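Local structure of accelerated-cell-death 11 (Arabidopsis thaliana, 4NT1) at residues Lys9-Arg12 / Lys13-Ala16; Lys19-Ala22 / Ile23-Asn26; Ser42-Ser45 / Pro46-Cys50; Ala163-Leu166 / Asn167-Glu171; Thr192-Asp195 / Asn196-Leu199. The protein transfers ceramide-1-phosphate and phytoceramide-1-phosphate selectively between membranes, using the all-helical fold of the glycolipid transfer protein family. All coordinates share one frame; numbering follows the deposited sequence.

Interaction 1 of 5, residues Lys9-Arg12 / Lys13-Ala16; sequences KPLR and KISA
Ile-14 sits one turn above Pro-10 and Leu-11, and its longer branch runs back along helix 10-25. CB rests over two carbonyls, those of Pro-10 and Leu-11. CG1, anti to the carbonyl carbon of Ile-14 (chi1 -73°), is carried down beside its own backbone N and lies 3.4 Å from Pro-10 O. The tip, CD1, stays near that oxygen and approaches Leu-11 CD2 at 4.5 Å, a loose apolar touch; beyond it, Leu-43 and Leu-47 of helix 34-51 meet the same side chain. The peptide N of Ile-14 bonds to Pro-10 O as well (3.0 Å), so methylene and N-H share one carbonyl. Lys-9 is the N-cap, and its O accepts from Lys-13 N at 3.0 Å, nearly along the C=O axis. On another side of the turn the extended chain of Arg-12 runs to a salt bridge with Glu-171, while Lys-9 CE lies 4.1 Å above the guanidinium plane, offset toward its rim. Lys-9 NZ is taken by Lys-170 O, and Ser-15 OG bonds to His-179. The apolar flank thus belongs to the helical core, whereas the cationic ends of Lys-9 and Arg-12 have polar partners, which probably eases their closeness.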
loop_
_atom_site.group_PDB
_atom_site.type_symbol
_atom_site.label_atom_id
_atom_site.label_comp_id
_atom_site.label_asym_id
_atom_site.label_seq_id
_atom_site.Cartn_x
_atom_site.Cartn_y
_atom_site.Cartn_z
ATOM N N LYS A 9 0.266 -18.447 5.443
ATOM C CA LYS A 9 -0.941 -17.673 5.160
ATOM C C LYS A 9 -0.614 -16.188 4.979
ATOM O O LYS A 9 -0.715 -15.404 5.924
ATOM C CB LYS A 9 -1.965 -17.850 6.281
ATOM C CG LYS A 9 -2.440 -19.283 6.494
ATOM C CD LYS A 9 -3.181 -19.816 5.275
ATOM C CE LYS A 9 -3.882 -21.130 5.592
ATOM N NZ LYS A 9 -4.410 -21.804 4.371
ATOM N N PRO A 10 -0.223 -15.799 3.759
ATOM C CA PRO A 10 0.250 -14.430 3.502
ATOM C C PRO A 10 -0.766 -13.337 3.839
ATOM O O PRO A 10 -0.364 -12.283 4.334
ATOM C CB PRO A 10 0.567 -14.435 1.998
ATOM C CG PRO A 10 -0.109 -15.667 1.450
ATOM C CD PRO A 10 -0.116 -16.658 2.568
ATOM N N LEU A 11 -2.052 -13.564 3.571
ATOM C CA LEU A 11 -3.065 -12.570 3.922
ATOM C C LEU A 11 -3.167 -12.402 5.429
ATOM O O LEU A 11 -3.520 -11.336 5.918
ATOM C CB LEU A 11 -4.444 -12.965 3.392
ATOM C CG LEU A 11 -4.791 -12.533 1.971
ATOM C CD1 LEU A 11 -6.254 -12.857 1.669
ATOM C CD2 LEU A 11 -4.523 -11.049 1.807
ATOM N N ARG A 12 -2.906 -13.476 6.164
ATOM C CA ARG A 12 -3.017 -13.425 7.616
ATOM C C ARG A 12 -1.804 -12.707 8.221
ATOM O O ARG A 12 -1.930 -11.998 9.213
ATOM C CB ARG A 12 -3.172 -14.839 8.189
ATOM C CG ARG A 12 -4.299 -15.621 7.514
ATOM C CD ARG A 12 -4.658 -16.924 8.232
ATOM N NE ARG A 12 -5.679 -17.652 7.475
ATOM C CZ ARG A 12 -6.349 -18.712 7.918
ATOM N NH1 ARG A 12 -6.123 -19.194 9.136
ATOM N NH2 ARG A 12 -7.253 -19.288 7.135
ATOM N N LYS A 13 -0.637 -12.872 7.608
ATOM C CA LYS A 13 0.545 -12.124 8.042
ATOM C C LYS A 13 0.320 -10.635 7.785
ATOM O O LYS A 13 0.678 -9.785 8.604
ATOM C CB LYS A 13 1.793 -12.604 7.301
ATOM C CG LYS A 13 2.184 -14.040 7.652
ATOM C CD LYS A 13 3.360 -14.501 6.811
ATOM C CE LYS A 13 4.553 -13.582 6.992
ATOM N NZ LYS A 13 5.668 -13.904 6.056
ATOM N N ILE A 14 -0.274 -10.327 6.639
ATOM C CA ILE A 14 -0.630 -8.949 6.327
ATOM C C ILE A 14 -1.637 -8.370 7.325
ATOM O O ILE A 14 -1.440 -7.275 7.848
ATOM C CB ILE A 14 -1.184 -8.826 4.906
ATOM C CG1 ILE A 14 -0.043 -8.973 3.897
ATOM C CG2 ILE A 14 -1.891 -7.491 4.735
ATOM C CD1 ILE A 14 -0.532 -9.185 2.449
ATOM N N SER A 15 -2.719 -9.094 7.599
ATOM C CA SER A 15 -3.729 -8.540 8.505
ATOM C C SER A 15 -3.180 -8.365 9.927
ATOM O O SER A 15 -3.507 -7.391 10.611
ATOM C CB SER A 15 -5.020 -9.378 8.498
ATOM O OG SER A 15 -4.813 -10.650 9.083
ATOM N N ALA A 16 -2.331 -9.292 10.364
ATOM C CA ALA A 16 -1.755 -9.207 11.705
ATOM C C ALA A 16 -0.832 -7.997 11.827
ATOM O O ALA A 16 -0.872 -7.277 12.824
ATOM C CB ALA A 16 -0.986 -10.486 12.044
#

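Interaction 2 of 5, residues Lys19-Ala22 / Ile23-Asn26; sequences KKLA and IIVN
Leu-21 and Ile-24, three residues apart near the C-terminal end of helix 10-25 in this GLTP fold, form an i to i+3 apolar pair. Leu-21 leaves the backbone pointing away from the last turn, and its CD2 methyl meets CD1 of Ile-24 at 4.3 Å. Ile-24 reaches back because CG1 stands anti to its carbonyl carbon (chi1 -68°), which lays that branch over Lys-20 O, with CG1 3.3 Å from the oxygen. Ile-23 repeats the arrangement one residue earlier: its CG1 overlies Lys-19 O, and its CD1 tip abuts the lysine chain at CG of Lys-19, 4.2 Å away. Two faces of the helix are therefore used differently. Leu-21 and Ile-24 both meet Gln-36 of helix 34-51, while Ala-22 and Val-25 turn to helix 173-199, touching Ser-186 and Leu-190 respectively; Ile-23 is exposed. Below the side chains, regular i to i+4 bonds continue to the end of the helix, from Val-25 N to Leu-21 O at 2.9 Å and then from Asn-26 N to Ala-22 O at 3.0 Å, the latter more bent at 132°.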
loop_
_atom_site.group_PDB
_atom_site.type_symbol
_atom_site.label_atom_id
_atom_site.label_comp_id
_atom_site.label_asym_id
_atom_site.label_seq_id
_atom_site.Cartn_x
_atom_site.Cartn_y
_atom_site.Cartn_z
ATOM N N LYS A 19 -2.952 -4.720 11.728
ATOM C CA LYS A 19 -3.674 -4.586 12.979
ATOM C C LYS A 19 -2.786 -3.913 14.027
ATOM O O LYS A 19 -3.215 -2.993 14.716
ATOM C CB LYS A 19 -4.153 -5.959 13.466
ATOM C CG LYS A 19 -4.945 -5.898 14.765
ATOM C CD LYS A 19 -5.450 -7.270 15.193
ATOM C CE LYS A 19 -6.854 -7.529 14.680
ATOM N NZ LYS A 19 -7.853 -6.624 15.313
ATOM N N LYS A 20 -1.530 -4.354 14.120
ATOM C CA LYS A 20 -0.592 -3.784 15.088
ATOM C C LYS A 20 -0.321 -2.302 14.833
ATOM O O LYS A 20 -0.248 -1.512 15.770
ATOM C CB LYS A 20 0.736 -4.546 15.086
ATOM C CG LYS A 20 0.647 -5.945 15.670
ATOM C CD LYS A 20 1.992 -6.642 15.546
ATOM C CE LYS A 20 1.915 -8.078 16.042
ATOM N NZ LYS A 20 1.120 -8.930 15.112
ATOM N N LEU A 21 -0.158 -1.935 13.564
ATOM C CA LEU A 21 0.062 -0.542 13.199
ATOM C C LEU A 21 -1.175 0.293 13.523
ATOM O O LEU A 21 -1.044 1.409 14.016
ATOM C CB LEU A 21 0.464 -0.414 11.721
ATOM C CG LEU A 21 1.860 -0.987 11.430
ATOM C CD1 LEU A 21 2.156 -1.052 9.909
ATOM C CD2 LEU A 21 2.919 -0.166 12.157
ATOM N N ALA A 22 -2.369 -0.249 13.269
ATOM C CA ALA A 22 -3.608 0.483 13.586
ATOM C C ALA A 22 -3.724 0.730 15.095
ATOM O O ALA A 22 -4.098 1.817 15.543
ATOM C CB ALA A 22 -4.821 -0.271 13.076
ATOM N N ILE A 23 -3.393 -0.288 15.876
ATOM C CA ILE A 23 -3.367 -0.147 17.336
ATOM C C ILE A 23 -2.433 0.975 17.783
ATOM O O ILE A 23 -2.784 1.767 18.659
ATOM C CB ILE A 23 -2.963 -1.460 18.025
ATOM C CG1 ILE A 23 -4.053 -2.511 17.826
ATOM C CG2 ILE A 23 -2.670 -1.219 19.506
ATOM C CD1 ILE A 23 -3.626 -3.926 18.235
ATOM N N ILE A 24 -1.243 1.039 17.184
ATOM C CA ILE A 24 -0.288 2.098 17.489
ATOM C C ILE A 24 -0.825 3.486 17.120
ATOM O O ILE A 24 -0.746 4.421 17.918
ATOM C CB ILE A 24 1.064 1.860 16.773
ATOM C CG1 ILE A 24 1.770 0.629 17.361
ATOM C CG2 ILE A 24 1.953 3.115 16.872
ATOM C CD1 ILE A 24 2.942 0.122 16.489
ATOM N N VAL A 25 -1.377 3.632 15.919
ATOM C CA VAL A 25 -1.853 4.952 15.515
ATOM C C VAL A 25 -3.059 5.386 16.329
ATOM O O VAL A 25 -3.330 6.576 16.441
ATOM C CB VAL A 25 -2.188 5.059 14.009
ATOM C CG1 VAL A 25 -0.944 4.802 13.156
ATOM C CG2 VAL A 25 -3.331 4.139 13.642
ATOM N N ASN A 26 -3.756 4.427 16.927
ATOM C CA ASN A 26 -4.954 4.746 17.703
ATOM C C ASN A 26 -4.663 4.800 19.197
ATOM O O ASN A 26 -5.570 4.949 20.013
ATOM C CB ASN A 26 -6.059 3.722 17.422
ATOM C CG ASN A 26 -7.439 4.290 17.640
ATOM O OD1 ASN A 26 -8.305 3.646 18.237
ATOM N ND2 ASN A 26 -7.652 5.510 17.162
#

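Interaction 3 of 5, residues Ser42-Ser45 / Pro46-Cys50; sequences SLVS and PLFGC
Val-44 lays its CG1 methyl against the next turn of helix 34-51, touching CD1 of Leu-47 at 3.9 Å and, more loosely, CE2 of the Phe-48 ring at 4.3 Å. CG1 stands anti to the backbone N of Val-44 (chi1 174°), which directs it along the helix toward both partners; the side chains of Val-44 and Leu-47 cross obliquely. Leu-47 brings its CG to 3.4 Å from Val-44 O. The ring of Phe-48 presents its edge to the backbone, with CD2 3.6 Å from Ser-45 O and that oxygen near the ring plane.

Beneath, Pro-46 has no N-H to give, and its CD lies near the carbonyls of Ser-42 and Leu-43, so the helix kinks. Leu-47 N bonds to Val-44 O at 2.9 Å, an i to i+3 step, with the donor 39° out of the carbonyl plane. Phe-48 N makes a longer bond of the same spacing to Ser-45 O. The carbonyl of Ser-45 is also reached by a water, which donates to it at 2.8 Å and accepts a weak bond from Gly-49 N, bridging where a direct i to i+4 bond is missing.

Tyr-62 meets the Phe-48 ring with planes at about 45°, and Val-112 of helix 98-121 packs on Val-44, Leu-47 and Phe-48. Phe-48 is about 8 Å from Asp-61 and 9 Å from His-144, side chain to side chain, both of which bind the N-acylsphingoid base 1-phosphate. This is a proline-kinked helix, its apolar face turned to the interior of the GLTP fold near the lipid-binding site, its Pro-46/Gly-49 side exposed.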
loop_
_atom_site.group_PDB
_atom_site.type_symbol
_atom_site.label_atom_id
_atom_site.label_comp_id
_atom_site.label_asym_id
_atom_site.label_seq_id
_atom_site.Cartn_x
_atom_site.Cartn_y
_atom_site.Cartn_z
ATOM N N SER A 42 6.380 -4.450 3.456
ATOM C CA SER A 42 7.034 -5.455 2.627
ATOM C C SER A 42 6.183 -6.717 2.494
ATOM O O SER A 42 6.298 -7.447 1.517
ATOM C CB SER A 42 8.434 -5.781 3.152
ATOM O OG SER A 42 9.137 -6.607 2.240
ATOM N N LEU A 43 5.305 -6.962 3.462
ATOM C CA LEU A 43 4.418 -8.124 3.358
ATOM C C LEU A 43 3.400 -7.946 2.234
ATOM O O LEU A 43 2.874 -8.921 1.690
ATOM C CB LEU A 43 3.702 -8.393 4.679
ATOM C CG LEU A 43 4.601 -8.745 5.867
ATOM C CD1 LEU A 43 3.776 -8.815 7.159
ATOM C CD2 LEU A 43 5.353 -10.051 5.620
ATOM N N VAL A 44 3.123 -6.693 1.899
ATOM C CA VAL A 44 2.175 -6.363 0.840
ATOM C C VAL A 44 2.811 -6.439 -0.556
ATOM O O VAL A 44 2.129 -6.707 -1.542
ATOM C CB VAL A 44 1.595 -4.947 1.059
ATOM C CG1 VAL A 44 0.727 -4.529 -0.120
ATOM C CG2 VAL A 44 0.795 -4.888 2.361
ATOM N N SER A 45 4.122 -6.228 -0.636
ATOM C CA SER A 45 4.790 -6.152 -1.946
ATOM C C SER A 45 4.433 -7.275 -2.932
ATOM O O SER A 45 4.201 -7.010 -4.111
ATOM C CB SER A 45 6.314 -6.063 -1.788
ATOM O OG SER A 45 6.684 -4.877 -1.114
ATOM N N PRO A 46 4.410 -8.534 -2.469
ATOM C CA PRO A 46 4.194 -9.617 -3.439
ATOM C C PRO A 46 2.794 -9.629 -4.044
ATOM O O PRO A 46 2.592 -10.283 -5.062
ATOM C CB PRO A 46 4.423 -10.895 -2.608
ATOM C CG PRO A 46 5.205 -10.442 -1.401
ATOM C CD PRO A 46 4.717 -9.053 -1.121
ATOM N N LEU A 47 1.839 -8.919 -3.449
ATOM C CA LEU A 47 0.500 -8.881 -4.025
ATOM C C LEU A 47 0.503 -8.290 -5.435
ATOM O O LEU A 47 -0.258 -8.729 -6.295
ATOM C CB LEU A 47 -0.470 -8.093 -3.141
ATOM C CG LEU A 47 -0.688 -8.583 -1.713
ATOM C CD1 LEU A 47 -1.581 -7.603 -0.962
ATOM C CD2 LEU A 47 -1.284 -9.995 -1.682
ATOM N N PHE A 48 1.347 -7.291 -5.676
ATOM C CA PHE A 48 1.356 -6.647 -6.988
ATOM C C PHE A 48 1.775 -7.633 -8.073
ATOM O O PHE A 48 1.211 -7.640 -9.167
ATOM C CB PHE A 48 2.243 -5.404 -6.992
ATOM C CG PHE A 48 1.720 -4.298 -6.126
ATOM C CD1 PHE A 48 0.712 -3.465 -6.577
ATOM C CD2 PHE A 48 2.230 -4.099 -4.854
ATOM C CE1 PHE A 48 0.226 -2.449 -5.783
ATOM C CE2 PHE A 48 1.744 -3.091 -4.049
ATOM C CZ PHE A 48 0.739 -2.260 -4.518
ATOM N N GLY A 49 2.748 -8.482 -7.754
ATOM C CA GLY A 49 3.203 -9.490 -8.691
ATOM C C GLY A 49 2.093 -10.477 -8.984
ATOM O O GLY A 49 1.954 -10.947 -10.111
ATOM N N CYS A 50 1.298 -10.784 -7.960
ATOM C CA CYS A 50 0.156 -11.672 -8.111
ATOM C C CYS A 50 -0.822 -11.174 -9.166
ATOM O O CYS A 50 -1.395 -11.977 -9.894
ATOM C CB CYS A 50 -0.578 -11.855 -6.779
ATOM S SG CYS A 50 0.309 -12.869 -5.583
HETATM O O HOH W 1 5.316 -8.002 -6.441
#

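Interaction 4 of 5, residues Ala163-Leu166 / Asn167-Glu171; sequences AHLL and NMLKE
Helix 162-168 ends in a Schellman motif, in which Lys-170 takes positive phi (63°) and Glu-171 N returns to Leu-166 O at 3.1 Å in an almost straight bond, while Lys-170 N bonds to Asn-167 O. One turn earlier, the imidazole of His-164 is covered on one face by Met-168. The terminal methyl CE stands 3.9 Å from the ring centroid and only 8° off its normal, a well-centred CH-pi contact, and SD lies over the same face at 4.5 Å, making it a Met-aromatic pair as well. A bend at chi3 of Met-168 (-92°) folds the methyl back over the ring; CG of His-164, anti to its backbone N, brings the ring's face under that methyl. The same CE touches Leu-165 CD1 at 4.0 Å, the two side chains crossing at about a right angle. Leu-165 continues to Leu-169, with CG 3.9 Å from CD1. Leu-165 and Met-168 also rest on Cys-50 of helix 34-51, and Leu-169 on Leu-47. Chemically, the contact joins a soft methyl-thioether lid on an exposed imidazole to a leucine pair facing the core, and the reversal after Leu-169 places the carboxylate of Glu-171, the partner of Arg-12, where it can hold the start of helix 10-25.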
loop_
_atom_site.group_PDB
_atom_site.type_symbol
_atom_site.label_atom_id
_atom_site.label_comp_id
_atom_site.label_asym_id
_atom_site.label_seq_id
_atom_site.Cartn_x
_atom_site.Cartn_y
_atom_site.Cartn_z
ATOM N N ALA A 163 -10.668 -16.669 -8.265
ATOM C CA ALA A 163 -10.391 -17.959 -7.649
ATOM C C ALA A 163 -8.900 -18.283 -7.618
ATOM O O ALA A 163 -8.396 -18.842 -6.645
ATOM C CB ALA A 163 -11.163 -19.067 -8.360
ATOM N N HIS A 164 -8.199 -17.941 -8.690
ATOM C CA HIS A 164 -6.768 -18.192 -8.766
ATOM C C HIS A 164 -6.008 -17.321 -7.762
ATOM O O HIS A 164 -5.064 -17.784 -7.127
ATOM C CB HIS A 164 -6.244 -17.951 -10.187
ATOM C CG HIS A 164 -4.805 -18.316 -10.360
ATOM N ND1 HIS A 164 -4.008 -17.768 -11.341
ATOM C CD2 HIS A 164 -4.016 -19.169 -9.665
ATOM C CE1 HIS A 164 -2.789 -18.270 -11.247
ATOM N NE2 HIS A 164 -2.766 -19.119 -10.234
ATOM N N LEU A 165 -6.428 -16.066 -7.608
ATOM C CA LEU A 165 -5.790 -15.183 -6.621
ATOM C C LEU A 165 -5.937 -15.756 -5.213
ATOM O O LEU A 165 -4.980 -15.788 -4.431
ATOM C CB LEU A 165 -6.359 -13.762 -6.682
ATOM C CG LEU A 165 -5.815 -12.811 -5.608
ATOM C CD1 LEU A 165 -4.333 -12.558 -5.827
ATOM C CD2 LEU A 165 -6.581 -11.483 -5.540
ATOM N N LEU A 166 -7.138 -16.209 -4.878
ATOM C CA LEU A 166 -7.353 -16.797 -3.565
ATOM C C LEU A 166 -6.468 -18.029 -3.392
ATOM O O LEU A 166 -5.959 -18.295 -2.309
ATOM C CB LEU A 166 -8.830 -17.137 -3.362
ATOM C CG LEU A 166 -9.760 -15.927 -3.403
ATOM C CD1 LEU A 166 -11.179 -16.312 -2.987
ATOM C CD2 LEU A 166 -9.232 -14.810 -2.518
ATOM N N ASN A 167 -6.276 -18.783 -4.466
ATOM C CA ASN A 167 -5.407 -19.951 -4.414
ATOM C C ASN A 167 -3.965 -19.553 -4.107
ATOM O O ASN A 167 -3.296 -20.182 -3.287
ATOM C CB ASN A 167 -5.481 -20.737 -5.722
ATOM C CG ASN A 167 -4.668 -22.014 -5.678
ATOM O OD1 ASN A 167 -5.071 -22.998 -5.058
ATOM N ND2 ASN A 167 -3.517 -22.007 -6.341
ATOM N N MET A 168 -3.496 -18.500 -4.769
ATOM C CA MET A 168 -2.155 -17.974 -4.545
ATOM C C MET A 168 -1.981 -17.497 -3.107
ATOM O O MET A 168 -0.881 -17.567 -2.551
ATOM C CB MET A 168 -1.872 -16.810 -5.494
ATOM C CG MET A 168 -1.689 -17.197 -6.950
ATOM S SD MET A 168 -1.340 -15.747 -7.959
ATOM C CE MET A 168 -2.969 -15.263 -8.482
ATOM N N LEU A 169 -3.063 -17.009 -2.510
ATOM C CA LEU A 169 -3.026 -16.510 -1.134
ATOM C C LEU A 169 -3.378 -17.589 -0.102
ATOM O O LEU A 169 -3.397 -17.325 1.097
ATOM C CB LEU A 169 -3.964 -15.316 -0.972
ATOM C CG LEU A 169 -3.737 -14.192 -1.984
ATOM C CD1 LEU A 169 -4.851 -13.161 -1.895
ATOM C CD2 LEU A 169 -2.367 -13.557 -1.789
ATOM N N LYS A 170 -3.671 -18.791 -0.579
ATOM C CA LYS A 170 -3.922 -19.926 0.304
ATOM C C LYS A 170 -5.144 -19.724 1.206
ATOM O O LYS A 170 -5.112 -20.085 2.379
ATOM C CB LYS A 170 -2.684 -20.196 1.171
ATOM C CG LYS A 170 -1.388 -20.342 0.384
ATOM C CD LYS A 170 -1.414 -21.587 -0.485
ATOM C CE LYS A 170 -0.102 -21.773 -1.239
ATOM N NZ LYS A 170 -0.086 -23.044 -2.027
ATOM N N GLU A 171 -6.215 -19.151 0.661
ATOM C CA GLU A 171 -7.444 -18.935 1.429
ATOM C C GLU A 171 -8.676 -19.311 0.612
ATOM O O GLU A 171 -8.639 -19.276 -0.613
ATOM C CB GLU A 171 -7.566 -17.465 1.840
ATOM C CG GLU A 171 -6.404 -16.908 2.667
ATOM C CD GLU A 171 -6.398 -17.419 4.096
ATOM O OE1 GLU A 171 -7.308 -18.199 4.451
ATOM O OE2 GLU A 171 -5.482 -17.041 4.863
#

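Interaction 5 of 5, residues Thr192-Asp195 / Asn196-Leu199; sequences TYLD and NLFL
This is a local i to i+4 contact within the final turns of helix 173-199, the long C-terminal helix of the GLTP fold, and its main side-chain pair is Tyr-193 with Leu-197. The phenol lies obliquely to the leucine: CE2 is 3.7 Å from CD1 of Leu-197, and the second methyl, CD2, reaches the far end of the ring, 4.0 Å from OH of Tyr-193. Tyr-193 swings CG anti to its backbone N (chi1 172°), which carries the ring out across the helix to meet Leu-197. Leu-197 comes from the following turn with both methyls turned to the ring, and its CD1 also loosely touches CD2 of Leu-194. Outside the pair, Met-83 of helix 79-88 meets Leu-197, and Val-80 meets Tyr-193.

On another flank, Thr-192 and Asn-196 lie side by side, pointing the same way, with CG2 of the threonine 3.7 Å from ND2 of the amide. Asp-195 directs its carboxylate to Lys-106 in a salt bridge, tying the helix to helix 98-121. Phe-198 packs into the core between that helix, where it meets Leu-102 and Leu-103, and the C-terminal loop, where it meets Trp-207. Its side chain is about 7 Å from those of Arg-100 and Arg-104, which bind the phosphorylated lipid, so it lies near the lipid-binding site. The backbone bond from Phe-198 N to Leu-194 O is weak, whereas Leu-199 N bonds firmly to Asp-195 O at 2.9 Å. The Phe-198 ring turns its edge to a carbonyl, CD1 standing 3.3 Å from Leu-194 O, in the plane of the ring.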
loop_
_atom_site.group_PDB
_atom_site.type_symbol
_atom_site.label_atom_id
_atom_site.label_comp_id
_atom_site.label_asym_id
_atom_site.label_seq_id
_atom_site.Cartn_x
_atom_site.Cartn_y
_atom_site.Cartn_z
ATOM N N THR A 192 -4.725 7.473 6.815
ATOM C CA THR A 192 -5.138 8.811 7.254
ATOM C C THR A 192 -4.056 9.428 8.142
ATOM O O THR A 192 -3.736 10.610 8.028
ATOM C CB THR A 192 -6.454 8.736 8.065
ATOM O OG1 THR A 192 -7.515 8.276 7.215
ATOM C CG2 THR A 192 -6.825 10.096 8.615
ATOM N N TYR A 193 -3.511 8.618 9.044
ATOM C CA TYR A 193 -2.403 9.052 9.889
ATOM C C TYR A 193 -1.238 9.521 9.014
ATOM O O TYR A 193 -0.634 10.557 9.278
ATOM C CB TYR A 193 -1.952 7.919 10.827
ATOM C CG TYR A 193 -0.690 8.242 11.598
ATOM C CD1 TYR A 193 -0.744 8.912 12.814
ATOM C CD2 TYR A 193 0.557 7.893 11.098
ATOM C CE1 TYR A 193 0.413 9.222 13.513
ATOM C CE2 TYR A 193 1.723 8.199 11.792
ATOM C CZ TYR A 193 1.641 8.862 12.994
ATOM O OH TYR A 193 2.789 9.168 13.682
ATOM N N LEU A 194 -0.939 8.772 7.958
ATOM C CA LEU A 194 0.173 9.139 7.076
ATOM C C LEU A 194 -0.117 10.447 6.336
ATOM O O LEU A 194 0.688 11.380 6.383
ATOM C CB LEU A 194 0.489 8.010 6.086
ATOM C CG LEU A 194 0.978 6.701 6.713
ATOM C CD1 LEU A 194 1.088 5.585 5.669
ATOM C CD2 LEU A 194 2.319 6.934 7.413
ATOM N N ASP A 195 -1.266 10.522 5.664
ATOM C CA ASP A 195 -1.685 11.755 4.996
ATOM C C ASP A 195 -1.538 12.950 5.929
ATOM O O ASP A 195 -1.053 14.003 5.530
ATOM C CB ASP A 195 -3.150 11.672 4.542
ATOM C CG ASP A 195 -3.327 10.972 3.200
ATOM O OD1 ASP A 195 -2.331 10.725 2.493
ATOM O OD2 ASP A 195 -4.488 10.681 2.843
ATOM N N ASN A 196 -1.989 12.790 7.168
ATOM C CA ASN A 196 -1.941 13.885 8.134
ATOM C C ASN A 196 -0.528 14.341 8.510
ATOM O O ASN A 196 -0.312 15.524 8.760
ATOM C CB ASN A 196 -2.766 13.562 9.390
ATOM C CG ASN A 196 -4.260 13.649 9.141
ATOM O OD1 ASN A 196 -4.705 14.304 8.199
ATOM N ND2 ASN A 196 -5.042 13.001 9.991
ATOM N N LEU A 197 0.431 13.417 8.556
ATOM C CA LEU A 197 1.824 13.824 8.760
ATOM C C LEU A 197 2.239 14.845 7.696
ATOM O O LEU A 197 2.962 15.804 7.994
ATOM C CB LEU A 197 2.779 12.633 8.720
ATOM C CG LEU A 197 2.616 11.606 9.837
ATOM C CD1 LEU A 197 3.686 10.548 9.712
ATOM C CD2 LEU A 197 2.680 12.286 11.202
ATOM N N PHE A 198 1.792 14.626 6.462
ATOM C CA PHE A 198 2.120 15.524 5.352
ATOM C C PHE A 198 1.304 16.816 5.434
ATOM O O PHE A 198 1.853 17.916 5.350
ATOM C CB PHE A 198 1.879 14.846 3.989
ATOM C CG PHE A 198 2.898 13.791 3.640
ATOM C CD1 PHE A 198 2.828 12.524 4.206
ATOM C CD2 PHE A 198 3.931 14.072 2.747
ATOM C CE1 PHE A 198 3.765 11.553 3.887
ATOM C CE2 PHE A 198 4.875 13.107 2.423
ATOM C CZ PHE A 198 4.794 11.844 2.997
ATOM N N LEU A 199 -0.008 16.675 5.595
ATOM C CA LEU A 199 -0.911 17.820 5.550
ATOM C C LEU A 199 -0.738 18.787 6.717
ATOM O O LEU A 199 -0.901 19.997 6.550
ATOM C CB LEU A 199 -2.367 17.352 5.471
ATOM C CG LEU A 199 -2.689 16.478 4.260
ATOM C CD1 LEU A 199 -4.093 15.894 4.379
ATOM C CD2 LEU A 199 -2.529 17.263 2.982
#

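In the fold
Along the chain the five contacts come in series on four helices. Interactions 1 and 2 share helix 10-25, their centres about 15 Å apart, and interaction 3 lies on the following helix, 34-51. Interactions 1, 3 and 4 touch mutually, centres 12 to 13 Å apart: Ile-14 packs on Leu-47, Leu-47 on Leu-169, and the start of helix 10-25 meets the loop after helix 162-168. Interaction 5, on helix 173-199, has its centre about 33 Å from that of interaction 4, across the chain's centre, and joins the set through Val-25 of interaction 2 against Tyr-193. Helix 10-25 thus links both ends of this all-helical fold, while interactions 3 and 5 lie near lipid-binding residues.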